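Local coordinates for protein aromatic-amino-acid:2-oxoglutarate transaminase (Candida albicans, PDB 6HND) that probably transfers the amino group of aromatic amino acids to 2-oxoglutarate, using pyridoxal 5'-phosphate as its cofactor, at residues B[9-14]-B[173-178]; B[157-162]-B[357-362]; B[55-60]-B[109-114]. One frame throughout, in Å; residues are numbered along the deposited sequence.

Contact 1. Residues B[9-14]-B[173-178]; sequences SKRAAG and AADVFL
R11 reaches from the short helix 10-14 to D175 and the C-terminal end of helix 166-177, and its guanidinium carries the charged part of the contact. NE forms a salt bridge to D175 OD1 (3.0 Å), which it meets from above the carboxylate plane, while NH2 bonds to D175 O (3.1 Å). One residue is thus gripped side-on at two atoms, its carboxylate and its main-chain carbonyl. R11 CG, anti to the backbone N, carries the chain out from its helix, and a bend at chi3 (48°) places NE beside D175. An arginine suits a helix C-terminus, whose carbonyls lack amide partners from a further turn. D175 OD1 has a second cation in R15, and R11 NH1 bonds to A201 O.

The neutral hydrogen bonds come from S9. Its OG donates to D175 O (2.8 Å), the acceptor shared with R11 NH2, and accepts from A12 N (3.1 Å), so that one hydroxyl serves both helices. S9 N donates almost straight to V176 O at 2.9 Å (168°).

Apolar contact is slight: A12 CB packs 4.2 Å from V176 CG2, and so small a side chain lets the backbones come close, with the A12 and V176 CA atoms 5.3 Å apart.

The helix axes lie nearly perpendicular, at 92°. S9 is a classic serine N-cap, here docked on the C-terminal turn of another helix, and the contact fastens the N-terminal segment to the large domain of the aspartate aminotransferase-like fold.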
ATOM      1  N   SER B   9       8.844  19.746   2.352  1.00 36.83           N
ATOM      2  CA  SER B   9       9.003  19.950   0.893  1.00 35.10           C
ATOM      3  C   SER B   9       7.812  20.763   0.364  1.00 39.04           C
ATOM      4  O   SER B   9       6.667  20.556   0.839  1.00 37.16           O
ATOM      5  CB  SER B   9       9.135  18.634   0.157  1.00 35.48           C
ATOM      6  OG  SER B   9       7.959  17.845   0.277  1.00 33.22           O
ATOM      7  N   LYS B  10       8.098  21.663  -0.574  1.00 41.28           N
ATOM      8  CA  LYS B  10       7.108  22.434  -1.366  1.00 43.67           C
ATOM      9  C   LYS B  10       6.129  21.454  -2.010  1.00 39.66           C
ATOM     10  O   LYS B  10       4.944  21.745  -1.939  1.00 38.34           O
ATOM     11  CB  LYS B  10       7.811  23.265  -2.444  1.00 50.25           C
ATOM     12  CG  LYS B  10       8.997  24.093  -1.948  1.00 60.60           C
ATOM     13  CD  LYS B  10       9.145  25.450  -2.592  1.00 66.75           C
ATOM     14  CE  LYS B  10       7.969  26.359  -2.296  1.00 80.94           C
ATOM     15  NZ  LYS B  10       8.410  27.613  -1.639  1.00 90.18           N
ATOM     16  N   ARG B  11       6.640  20.342  -2.550  1.00 35.93           N
ATOM     17  CA  ARG B  11       5.819  19.293  -3.210  1.00 37.74           C
ATOM     18  C   ARG B  11       4.788  18.738  -2.221  1.00 37.06           C
ATOM     19  O   ARG B  11       3.610  18.782  -2.536  1.00 39.58           O
ATOM     20  CB  ARG B  11       6.711  18.187  -3.787  1.00 38.61           C
ATOM     21  CG  ARG B  11       5.966  17.143  -4.607  1.00 37.64           C
ATOM     22  CD  ARG B  11       6.819  15.960  -5.021  1.00 36.76           C
ATOM     23  NE  ARG B  11       7.565  15.450  -3.889  1.00 42.00           N
ATOM     24  CZ  ARG B  11       8.881  15.491  -3.755  1.00 42.94           C
ATOM     25  NH1 ARG B  11       9.639  16.004  -4.703  1.00 37.54           N
ATOM     26  NH2 ARG B  11       9.437  15.012  -2.662  1.00 48.32           N
ATOM     27  N   ALA B  12       5.228  18.253  -1.062  1.00 37.19           N
ATOM     28  CA  ALA B  12       4.284  17.678  -0.075  1.00 37.85           C
ATOM     29  C   ALA B  12       3.384  18.772   0.539  1.00 38.95           C
ATOM     30  O   ALA B  12       2.243  18.461   0.859  1.00 40.16           O
ATOM     31  CB  ALA B  12       5.029  16.904   0.990  1.00 37.46           C
ATOM     32  N   ALA B  13       3.857  20.002   0.730  1.00 36.08           N
ATOM     33  CA  ALA B  13       3.023  21.084   1.306  1.00 39.47           C
ATOM     34  C   ALA B  13       1.995  21.561   0.277  1.00 41.31           C
ATOM     35  O   ALA B  13       0.965  22.099   0.708  1.00 41.14           O
ATOM     36  CB  ALA B  13       3.853  22.267   1.765  1.00 40.72           C
ATOM     37  N   GLY B  14       2.299  21.449  -1.020  1.00 41.50           N
ATOM     38  CA  GLY B  14       1.406  21.896  -2.110  1.00 45.30           C
ATOM     39  C   GLY B  14       0.207  20.974  -2.328  1.00 43.98           C
ATOM     40  O   GLY B  14      -0.805  21.434  -2.872  1.00 44.42           O
ATOM     41  N   ALA B 173       8.753   9.686   4.168  1.00 32.55           N
ATOM     42  CA  ALA B 173       9.691  10.638   4.784  1.00 31.77           C
ATOM     43  C   ALA B 173      10.503  11.328   3.696  1.00 32.09           C
ATOM     44  O   ALA B 173      10.704  12.529   3.804  1.00 30.81           O
ATOM     45  CB  ALA B 173      10.617   9.912   5.720  1.00 35.44           C
ATOM     46  N   ALA B 174      11.035  10.583   2.732  1.00 29.95           N
ATOM     47  CA  ALA B 174      11.761  11.172   1.586  1.00 32.16           C
ATOM     48  C   ALA B 174      10.837  12.186   0.901  1.00 31.34           C
ATOM     49  O   ALA B 174      11.262  13.328   0.684  1.00 31.96           O
ATOM     50  CB  ALA B 174      12.207  10.102   0.631  1.00 34.21           C
ATOM     51  N   ASP B 175       9.574  11.828   0.675  1.00 34.46           N
ATOM     52  CA  ASP B 175       8.608  12.736  -0.004  1.00 32.06           C
ATOM     53  C   ASP B 175       8.395  14.008   0.830  1.00 31.25           C
ATOM     54  O   ASP B 175       8.432  15.092   0.245  1.00 36.58           O
ATOM     55  CB  ASP B 175       7.270  12.062  -0.261  1.00 32.99           C
ATOM     56  CG  ASP B 175       6.264  13.018  -0.863  1.00 35.06           C
ATOM     57  OD1 ASP B 175       6.419  13.329  -2.075  1.00 33.23           O
ATOM     58  OD2 ASP B 175       5.387  13.477  -0.102  1.00 31.01           O
ATOM     59  N   VAL B 176       8.176  13.886   2.140  1.00 30.49           N
ATOM     60  CA  VAL B 176       7.735  15.017   2.995  1.00 30.45           C
ATOM     61  C   VAL B 176       8.904  15.971   3.235  1.00 33.57           C
ATOM     62  O   VAL B 176       8.610  17.147   3.536  1.00 32.53           O
ATOM     63  CB  VAL B 176       7.096  14.549   4.318  1.00 35.56           C
ATOM     64  CG1 VAL B 176       8.122  14.257   5.415  1.00 35.00           C
ATOM     65  CG2 VAL B 176       6.099  15.577   4.830  1.00 37.39           C
ATOM     66  N   PHE B 177      10.168  15.518   3.151  1.00 32.05           N
ATOM     67  CA  PHE B 177      11.344  16.393   3.437  1.00 34.78           C
ATOM     68  C   PHE B 177      12.123  16.805   2.171  1.00 34.06           C
ATOM     69  O   PHE B 177      12.784  17.839   2.249  1.00 37.17           O
ATOM     70  CB  PHE B 177      12.282  15.786   4.488  1.00 33.11           C
ATOM     71  CG  PHE B 177      11.725  15.745   5.886  1.00 32.42           C
ATOM     72  CD1 PHE B 177      11.245  16.883   6.493  1.00 32.95           C
ATOM     73  CD2 PHE B 177      11.745  14.573   6.622  1.00 35.86           C
ATOM     74  CE1 PHE B 177      10.716  16.828   7.769  1.00 35.73           C
ATOM     75  CE2 PHE B 177      11.251  14.527   7.918  1.00 35.66           C
ATOM     76  CZ  PHE B 177      10.723  15.652   8.486  1.00 34.69           C
ATOM     77  N   LEU B 178      12.091  16.066   1.061  1.00 31.66           N
ATOM     78  CA  LEU B 178      13.019  16.339  -0.065  1.00 31.85           C
ATOM     79  C   LEU B 178      12.276  16.862  -1.304  1.00 34.67           C
ATOM     80  O   LEU B 178      11.483  16.138  -1.895  1.00 38.83           O
ATOM     81  CB  LEU B 178      13.778  15.056  -0.398  1.00 33.06           C
ATOM     82  CG  LEU B 178      14.596  14.456   0.734  1.00 33.76           C
ATOM     83  CD1 LEU B 178      15.200  13.133   0.295  1.00 34.80           C
ATOM     84  CD2 LEU B 178      15.663  15.413   1.213  1.00 30.64           C
TER

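Contact 2. Residues B[157-162]-B[357-362]; sequences DWNVFI and EVIDAV
I359 of helix 356-369 packs between N159 and F161, two residues of strand 158-163 whose CB atoms both point toward the helix. Its two branches share the work. A chi1 of -59° puts CG1 beside the backbone N and leaves CG2 anti to it; CG2 lies 3.7 Å from F161 CD2 and also touches F161 CB. CG1 instead rests against the N159 main chain, 3.6 Å from N159 O, and comes within 4.0 Å of N159 CB. A beta-branched isoleucine suits this place because it can fill two neighbouring positions at once.

F161 has CG anti to its backbone N (chi1 -168°), and its side chain slides past that of I359 in the opposite direction. The ring meets two residues one turn apart: I359 obliquely, and V362 with CG1 over one face, offset toward the rim and 4.2 Å from CD1.

N159 sits where the packing gives way to polar contacts. Its OD1 accepts from R144 and, weakly, from V160 N, while ND2 has a long, weak bond to a water that donates to D360 OD1 at 2.9 Å. No direct hydrogen bond joins the segments, and the water links them only weakly.

Strand 158-163 is an outermost strand of the seven-stranded sheet and pairs with strand 350-355, which leads straight into helix 356-369. The helix covers one side of the strand beside helix 166-177, while V160 turns to helix 137-151.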
ATOM      1  N   ASP B 157       3.474  18.140  20.231  1.00 43.79           N
ATOM      2  CA  ASP B 157       2.727  18.315  18.955  1.00 48.13           C
ATOM      3  C   ASP B 157       3.137  17.257  17.921  1.00 43.53           C
ATOM      4  O   ASP B 157       3.318  17.605  16.734  1.00 38.65           O
ATOM      5  CB  ASP B 157       2.918  19.737  18.418  1.00 53.57           C
ATOM      6  CG  ASP B 157       2.033  20.736  19.137  1.00 57.97           C
ATOM      7  OD1 ASP B 157       0.913  20.342  19.561  1.00 64.47           O
ATOM      8  OD2 ASP B 157       2.466  21.883  19.279  1.00 63.48           O
ATOM      9  N   TRP B 158       3.257  16.006  18.357  1.00 41.21           N
ATOM     10  CA  TRP B 158       3.624  14.853  17.502  1.00 40.07           C
ATOM     11  C   TRP B 158       2.376  14.009  17.268  1.00 37.49           C
ATOM     12  O   TRP B 158       1.386  14.150  18.046  1.00 32.35           O
ATOM     13  CB  TRP B 158       4.740  14.014  18.130  1.00 40.02           C
ATOM     14  CG  TRP B 158       4.421  13.387  19.453  1.00 36.84           C
ATOM     15  CD1 TRP B 158       4.642  13.951  20.672  1.00 39.66           C
ATOM     16  CD2 TRP B 158       3.985  12.041  19.718  1.00 38.73           C
ATOM     17  NE1 TRP B 158       4.348  13.072  21.674  1.00 37.86           N
ATOM     18  CE2 TRP B 158       3.944  11.890  21.128  1.00 38.31           C
ATOM     19  CE3 TRP B 158       3.625  10.947  18.916  1.00 39.09           C
ATOM     20  CZ2 TRP B 158       3.513  10.722  21.753  1.00 37.78           C
ATOM     21  CZ3 TRP B 158       3.171   9.795  19.530  1.00 40.38           C
ATOM     22  CH2 TRP B 158       3.124   9.685  20.929  1.00 42.35           C
ATOM     23  N   ASN B 159       2.449  13.141  16.267  1.00 35.86           N
ATOM     24  CA  ASN B 159       1.370  12.171  15.983  1.00 38.72           C
ATOM     25  C   ASN B 159       1.949  10.938  15.279  1.00 37.49           C
ATOM     26  O   ASN B 159       3.128  10.953  14.881  1.00 38.85           O
ATOM     27  CB  ASN B 159       0.256  12.881  15.205  1.00 43.45           C
ATOM     28  CG  ASN B 159      -1.064  12.149  15.210  1.00 43.84           C
ATOM     29  OD1 ASN B 159      -1.283  11.210  15.999  1.00 42.52           O
ATOM     30  ND2 ASN B 159      -1.916  12.552  14.274  1.00 47.42           N
ATOM     31  N   VAL B 160       1.147   9.882  15.178  1.00 36.52           N
ATOM     32  CA  VAL B 160       1.525   8.643  14.467  1.00 37.33           C
ATOM     33  C   VAL B 160       0.642   8.537  13.217  1.00 36.37           C
ATOM     34  O   VAL B 160      -0.389   9.204  13.156  1.00 36.77           O
ATOM     35  CB  VAL B 160       1.452   7.420  15.408  1.00 39.32           C
ATOM     36  CG1 VAL B 160       2.511   7.504  16.481  1.00 43.29           C
ATOM     37  CG2 VAL B 160       0.109   7.238  16.073  1.00 38.27           C
ATOM     38  N   PHE B 161       1.052   7.686  12.281  1.00 33.89           N
ATOM     39  CA  PHE B 161       0.379   7.398  10.993  1.00 34.00           C
ATOM     40  C   PHE B 161       0.688   5.949  10.593  1.00 33.61           C
ATOM     41  O   PHE B 161       1.872   5.604  10.455  1.00 34.88           O
ATOM     42  CB  PHE B 161       0.891   8.370   9.938  1.00 30.34           C
ATOM     43  CG  PHE B 161       0.095   8.383   8.672  1.00 31.50           C
ATOM     44  CD1 PHE B 161       0.355   7.471   7.667  1.00 32.59           C
ATOM     45  CD2 PHE B 161      -0.887   9.338   8.470  1.00 31.98           C
ATOM     46  CE1 PHE B 161      -0.368   7.504   6.488  1.00 32.93           C
ATOM     47  CE2 PHE B 161      -1.595   9.383   7.284  1.00 32.00           C
ATOM     48  CZ  PHE B 161      -1.331   8.462   6.295  1.00 34.35           C
ATOM     49  N   ILE B 162      -0.342   5.131  10.414  1.00 32.56           N
ATOM     50  CA  ILE B 162      -0.172   3.706  10.031  1.00 34.14           C
ATOM     51  C   ILE B 162       0.359   3.668   8.590  1.00 33.74           C
ATOM     52  O   ILE B 162      -0.239   4.333   7.713  1.00 34.91           O
ATOM     53  CB  ILE B 162      -1.483   2.925  10.195  1.00 33.65           C
ATOM     54  CG1 ILE B 162      -2.021   3.000  11.623  1.00 34.21           C
ATOM     55  CG2 ILE B 162      -1.301   1.489   9.722  1.00 37.15           C
ATOM     56  CD1 ILE B 162      -0.972   2.731  12.699  1.00 33.02           C
ATOM     57  N   GLU B 357       2.275  18.434  11.682  1.00 36.97           N
ATOM     58  CA  GLU B 357       2.232  19.118  10.375  1.00 39.41           C
ATOM     59  C   GLU B 357       2.932  18.210   9.371  1.00 40.19           C
ATOM     60  O   GLU B 357       2.482  18.196   8.204  1.00 39.74           O
ATOM     61  CB  GLU B 357       2.806  20.538  10.458  1.00 46.81           C
ATOM     62  CG  GLU B 357       1.893  21.498  11.236  1.00 52.78           C
ATOM     63  CD  GLU B 357       1.854  22.971  10.849  1.00 63.98           C
ATOM     64  OE1 GLU B 357       2.081  23.302   9.663  1.00 78.05           O
ATOM     65  OE2 GLU B 357       1.568  23.805  11.738  1.00 75.74           O
ATOM     66  N   VAL B 358       3.960  17.471   9.808  1.00 34.48           N
ATOM     67  CA  VAL B 358       4.644  16.467   8.944  1.00 35.05           C
ATOM     68  C   VAL B 358       3.653  15.326   8.658  1.00 33.95           C
ATOM     69  O   VAL B 358       3.504  14.977   7.470  1.00 33.34           O
ATOM     70  CB  VAL B 358       5.987  15.992   9.535  1.00 33.81           C
ATOM     71  CG1 VAL B 358       6.554  14.805   8.775  1.00 35.30           C
ATOM     72  CG2 VAL B 358       7.024  17.115   9.571  1.00 32.10           C
ATOM     73  N   ILE B 359       2.951  14.802   9.666  1.00 33.96           N
ATOM     74  CA  ILE B 359       1.936  13.717   9.474  1.00 33.61           C
ATOM     75  C   ILE B 359       0.854  14.178   8.490  1.00 40.02           C
ATOM     76  O   ILE B 359       0.403  13.332   7.681  1.00 39.36           O
ATOM     77  CB  ILE B 359       1.304  13.237  10.800  1.00 32.74           C
ATOM     78  CG1 ILE B 359       2.347  12.693  11.790  1.00 36.46           C
ATOM     79  CG2 ILE B 359       0.211  12.216  10.535  1.00 32.48           C
ATOM     80  CD1 ILE B 359       3.414  11.794  11.169  1.00 35.61           C
ATOM     81  N   ASP B 360       0.416  15.438   8.548  1.00 39.81           N
ATOM     82  CA  ASP B 360      -0.712  15.921   7.708  1.00 41.43           C
ATOM     83  C   ASP B 360      -0.296  15.873   6.240  1.00 36.66           C
ATOM     84  O   ASP B 360      -1.144  15.549   5.382  1.00 39.00           O
ATOM     85  CB  ASP B 360      -1.148  17.351   8.062  1.00 45.90           C
ATOM     86  CG  ASP B 360      -1.909  17.453   9.368  1.00 50.71           C
ATOM     87  OD1 ASP B 360      -2.439  16.398   9.822  1.00 61.27           O
ATOM     88  OD2 ASP B 360      -1.933  18.586   9.950  1.00 55.17           O
ATOM     89  N   ALA B 361       0.938  16.268   5.961  1.00 33.85           N
ATOM     90  CA  ALA B 361       1.518  16.285   4.606  1.00 34.21           C
ATOM     91  C   ALA B 361       1.684  14.836   4.135  1.00 32.19           C
ATOM     92  O   ALA B 361       1.318  14.569   2.986  1.00 34.81           O
ATOM     93  CB  ALA B 361       2.807  17.063   4.586  1.00 34.37           C
ATOM     94  N   VAL B 362       2.140  13.925   4.996  1.00 32.48           N
ATOM     95  CA  VAL B 362       2.237  12.471   4.649  1.00 35.47           C
ATOM     96  C   VAL B 362       0.834  11.949   4.285  1.00 35.72           C
ATOM     97  O   VAL B 362       0.684  11.170   3.279  1.00 36.39           O
ATOM     98  CB  VAL B 362       2.905  11.618   5.744  1.00 34.01           C
ATOM     99  CG1 VAL B 362       2.799  10.134   5.449  1.00 36.58           C
ATOM    100  CG2 VAL B 362       4.367  11.977   5.942  1.00 34.99           C
TER
HETATM  101  O   HOH W   1      -1.290  15.148  12.159  1.00 51.18           O

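Contact 3. Residues B[55-60]-B[109-114]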
ATOM      1  N   SER B  55     -16.604 -13.971  11.028  1.00 35.44           N
ATOM      2  CA  SER B  55     -15.674 -13.974  12.193  1.00 40.54           C
ATOM      3  C   SER B  55     -14.337 -14.637  11.821  1.00 40.05           C
ATOM      4  O   SER B  55     -14.282 -15.401  10.848  1.00 40.57           O
ATOM      5  CB  SER B  55     -16.305 -14.626  13.424  1.00 39.81           C
ATOM      6  OG  SER B  55     -16.235 -16.058  13.385  1.00 39.25           O
ATOM      7  N   ILE B  56     -13.300 -14.353  12.601  1.00 39.40           N
ATOM      8  CA  ILE B  56     -11.916 -14.879  12.396  1.00 41.94           C
ATOM      9  C   ILE B  56     -11.388 -15.327  13.763  1.00 37.23           C
ATOM     10  O   ILE B  56     -11.591 -14.597  14.743  1.00 37.40           O
ATOM     11  CB  ILE B  56     -11.001 -13.837  11.712  1.00 39.19           C
ATOM     12  CG1 ILE B  56     -11.588 -13.373  10.377  1.00 40.05           C
ATOM     13  CG2 ILE B  56      -9.587 -14.366  11.540  1.00 36.64           C
ATOM     14  CD1 ILE B  56     -10.735 -12.342   9.684  1.00 39.40           C
ATOM     15  N   ASP B  57     -10.829 -16.530  13.818  1.00 34.39           N
ATOM     16  CA  ASP B  57     -10.089 -17.053  14.989  1.00 36.48           C
ATOM     17  C   ASP B  57      -8.627 -17.018  14.597  1.00 36.11           C
ATOM     18  O   ASP B  57      -8.290 -17.585  13.534  1.00 39.97           O
ATOM     19  CB  ASP B  57     -10.558 -18.460  15.363  1.00 41.44           C
ATOM     20  CG  ASP B  57     -12.025 -18.487  15.739  1.00 40.50           C
ATOM     21  OD1 ASP B  57     -12.362 -17.815  16.732  1.00 45.23           O
ATOM     22  OD2 ASP B  57     -12.816 -19.125  15.010  1.00 43.31           O
ATOM     23  N   VAL B  58      -7.826 -16.288  15.358  1.00 39.28           N
ATOM     24  CA  VAL B  58      -6.363 -16.146  15.116  1.00 38.63           C
ATOM     25  C   VAL B  58      -5.696 -16.968  16.212  1.00 39.44           C
ATOM     26  O   VAL B  58      -5.820 -16.569  17.375  1.00 33.90           O
ATOM     27  CB  VAL B  58      -5.902 -14.672  15.139  1.00 37.60           C
ATOM     28  CG1 VAL B  58      -4.407 -14.546  14.890  1.00 36.05           C
ATOM     29  CG2 VAL B  58      -6.675 -13.837  14.126  1.00 40.26           C
ATOM     30  N   ASN B  59      -5.069 -18.076  15.823  1.00 39.36           N
ATOM     31  CA  ASN B  59      -4.460 -19.081  16.730  1.00 40.19           C
ATOM     32  C   ASN B  59      -2.950 -18.814  16.806  1.00 40.63           C
ATOM     33  O   ASN B  59      -2.300 -18.760  15.732  1.00 40.24           O
ATOM     34  CB  ASN B  59      -4.787 -20.503  16.259  1.00 39.82           C
ATOM     35  CG  ASN B  59      -6.240 -20.646  15.868  1.00 40.82           C
ATOM     36  OD1 ASN B  59      -7.117 -20.188  16.601  1.00 41.07           O
ATOM     37  ND2 ASN B  59      -6.497 -21.255  14.718  1.00 35.93           N
ATOM     38  N   LEU B  60      -2.435 -18.650  18.028  1.00 38.47           N
ATOM     39  CA  LEU B  60      -1.105 -18.055  18.292  1.00 44.56           C
ATOM     40  C   LEU B  60      -0.164 -19.069  18.944  1.00 42.25           C
ATOM     41  O   LEU B  60      -0.613 -20.128  19.422  1.00 45.67           O
ATOM     42  CB  LEU B  60      -1.284 -16.840  19.198  1.00 45.57           C
ATOM     43  CG  LEU B  60      -2.262 -15.788  18.686  1.00 48.41           C
ATOM     44  CD1 LEU B  60      -2.603 -14.841  19.810  1.00 50.90           C
ATOM     45  CD2 LEU B  60      -1.682 -15.018  17.494  1.00 46.33           C
ATOM     46  N   THR B 109      -5.771 -18.153  21.512  1.00 43.19           N
ATOM     47  CA  THR B 109      -6.581 -17.815  20.321  1.00 44.71           C
ATOM     48  C   THR B 109      -7.283 -16.475  20.566  1.00 39.46           C
ATOM     49  O   THR B 109      -7.708 -16.192  21.697  1.00 43.18           O
ATOM     50  CB  THR B 109      -7.485 -19.001  19.953  1.00 47.24           C
ATOM     51  OG1 THR B 109      -8.262 -18.598  18.819  1.00 47.38           O
ATOM     52  CG2 THR B 109      -8.356 -19.453  21.105  1.00 47.55           C
ATOM     53  N   VAL B 110      -7.356 -15.651  19.542  1.00 37.70           N
ATOM     54  CA  VAL B 110      -8.155 -14.395  19.561  1.00 38.33           C
ATOM     55  C   VAL B 110      -9.317 -14.575  18.573  1.00 35.90           C
ATOM     56  O   VAL B 110      -9.092 -15.011  17.429  1.00 39.42           O
ATOM     57  CB  VAL B 110      -7.248 -13.201  19.231  1.00 40.29           C
ATOM     58  CG1 VAL B 110      -7.998 -11.879  19.163  1.00 45.40           C
ATOM     59  CG2 VAL B 110      -6.109 -13.116  20.231  1.00 46.93           C
ATOM     60  N   HIS B 111     -10.525 -14.274  19.011  1.00 36.56           N
ATOM     61  CA  HIS B 111     -11.741 -14.293  18.164  1.00 39.53           C
ATOM     62  C   HIS B 111     -12.072 -12.856  17.743  1.00 41.58           C
ATOM     63  O   HIS B 111     -12.202 -11.962  18.621  1.00 40.27           O
ATOM     64  CB  HIS B 111     -12.898 -14.967  18.912  1.00 37.98           C
ATOM     65  CG  HIS B 111     -14.132 -15.055  18.096  1.00 36.10           C
ATOM     66  ND1 HIS B 111     -14.321 -16.081  17.203  1.00 38.03           N
ATOM     67  CD2 HIS B 111     -15.200 -14.226  17.992  1.00 35.35           C
ATOM     68  CE1 HIS B 111     -15.487 -15.912  16.590  1.00 37.94           C
ATOM     69  NE2 HIS B 111     -16.047 -14.770  17.057  1.00 36.67           N
ATOM     70  N   ILE B 112     -12.181 -12.637  16.438  1.00 41.89           N
ATOM     71  CA  ILE B 112     -12.542 -11.316  15.857  1.00 42.14           C
ATOM     72  C   ILE B 112     -13.970 -11.430  15.339  1.00 41.18           C
ATOM     73  O   ILE B 112     -14.179 -12.148  14.348  1.00 45.21           O
ATOM     74  CB  ILE B 112     -11.545 -10.898  14.759  1.00 42.89           C
ATOM     75  CG1 ILE B 112     -10.098 -10.926  15.274  1.00 39.91           C
ATOM     76  CG2 ILE B 112     -11.960  -9.541  14.189  1.00 45.61           C
ATOM     77  CD1 ILE B 112      -9.046 -10.608  14.231  1.00 38.03           C
ATOM     78  N   SER B 113     -14.908 -10.761  16.001  1.00 44.09           N
ATOM     79  CA  SER B 113     -16.366 -10.819  15.700  1.00 44.36           C
ATOM     80  C   SER B 113     -16.753  -9.691  14.729  1.00 39.91           C
ATOM     81  O   SER B 113     -15.989  -8.686  14.599  1.00 40.85           O
ATOM     82  CB  SER B 113     -17.164 -10.764  16.994  1.00 46.64           C
ATOM     83  OG  SER B 113     -16.816  -9.614  17.765  1.00 46.85           O
ATOM     84  N   ARG B 114     -17.918  -9.823  14.105  1.00 38.31           N
ATOM     85  CA  ARG B 114     -18.498  -8.789  13.221  1.00 37.29           C
ATOM     86  C   ARG B 114     -18.571  -7.469  13.985  1.00 39.98           C
ATOM     87  O   ARG B 114     -18.203  -6.431  13.391  1.00 44.19           O
ATOM     88  CB  ARG B 114     -19.862  -9.225  12.688  1.00 38.69           C
ATOM     89  CG  ARG B 114     -20.463  -8.274  11.661  1.00 36.52           C
ATOM     90  CD  ARG B 114     -21.830  -8.760  11.205  1.00 37.92           C
ATOM     91  NE  ARG B 114     -21.725  -9.971  10.390  1.00 39.17           N
ATOM     92  CZ  ARG B 114     -21.485 -10.012   9.077  1.00 40.88           C
ATOM     93  NH1 ARG B 114     -21.360  -8.902   8.370  1.00 42.35           N
ATOM     94  NH2 ARG B 114     -21.390 -11.180   8.464  1.00 43.40           N
TER
HETATM   95  O   HOH W   2     -10.777 -17.693  18.745  1.00 54.12           O
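The pair of strands 53-60 and 109-113 forms a two-stranded antiparallel ribbon at the dimer interface, where S55, I56, D57, N59 and L60 also pair with a strand of the second subunit. Within the chain, I56 faces I112 and V58 faces V110 as hydrogen-bonded pairs. I112 N gives 2.7 Å to I56 O, and V58 N gives 2.7 Å to V110 O, both nearly straight.

The face bearing S55, D57, N59, T109 and H111 is polar. H111 CG, anti to its backbone N (chi1 -178°), carries the ring toward strand 53-60. ND1 donates to D57 OD1 at 2.7 Å; OD1 lies in the ring plane, and is met on its syn side but 30° out of the carboxylate plane. The bond requires a proton on ND1, which a neutral imidazole can also supply, though the carboxylate may raise the pKa. H111 CE1 passes 3.3 Å from S55 OG. T109 OG1 donates to N59 OD1 (3.0 Å), the two side chains lying side by side. A water donates to both D57 OD1 and T109 OG1, joining these two pairs.

On the other face, beta-branched I56, V58, V110 and I112 suit extended chain: V58 CG2 meets I112 CD1 at 4.0 Å. L60 adds apolar bulk, its CD1 3.9 Å from V110 CG2.

Helix 375-388 lies under I56, V58, V110 and L60, and L124 of helix 124-127 under I56 and I112. Main-chain pairing carries the sheet into the second subunit, and N59 ND2 adds bonds to S55 OG and D57 OD2 of that subunit.

In the fold
Contacts 1 and 2 are both buried and touch: V176 of contact 1 packs on V358, A361 and V362 of contact 2, so helix 166-177 lies against helix 356-369. Contact 1 lies at the foot of a partly exposed helix, 10-14. Strand 158-163 and helix 166-177 also follow one another in the chain. Their chemistry differs: contact 1 satisfies a helix end with charge and hydrogen bonds, whereas contact 2 is almost wholly apolar packing of helix on strand. Contact 3 stands apart, its centre about 40 Å from that of contact 1. Mostly buried at the dimer interface, with T109 and H111 exposed, it rests on main-chain pairing, one face apolar against helices 375-388 and 124-127, the other polar.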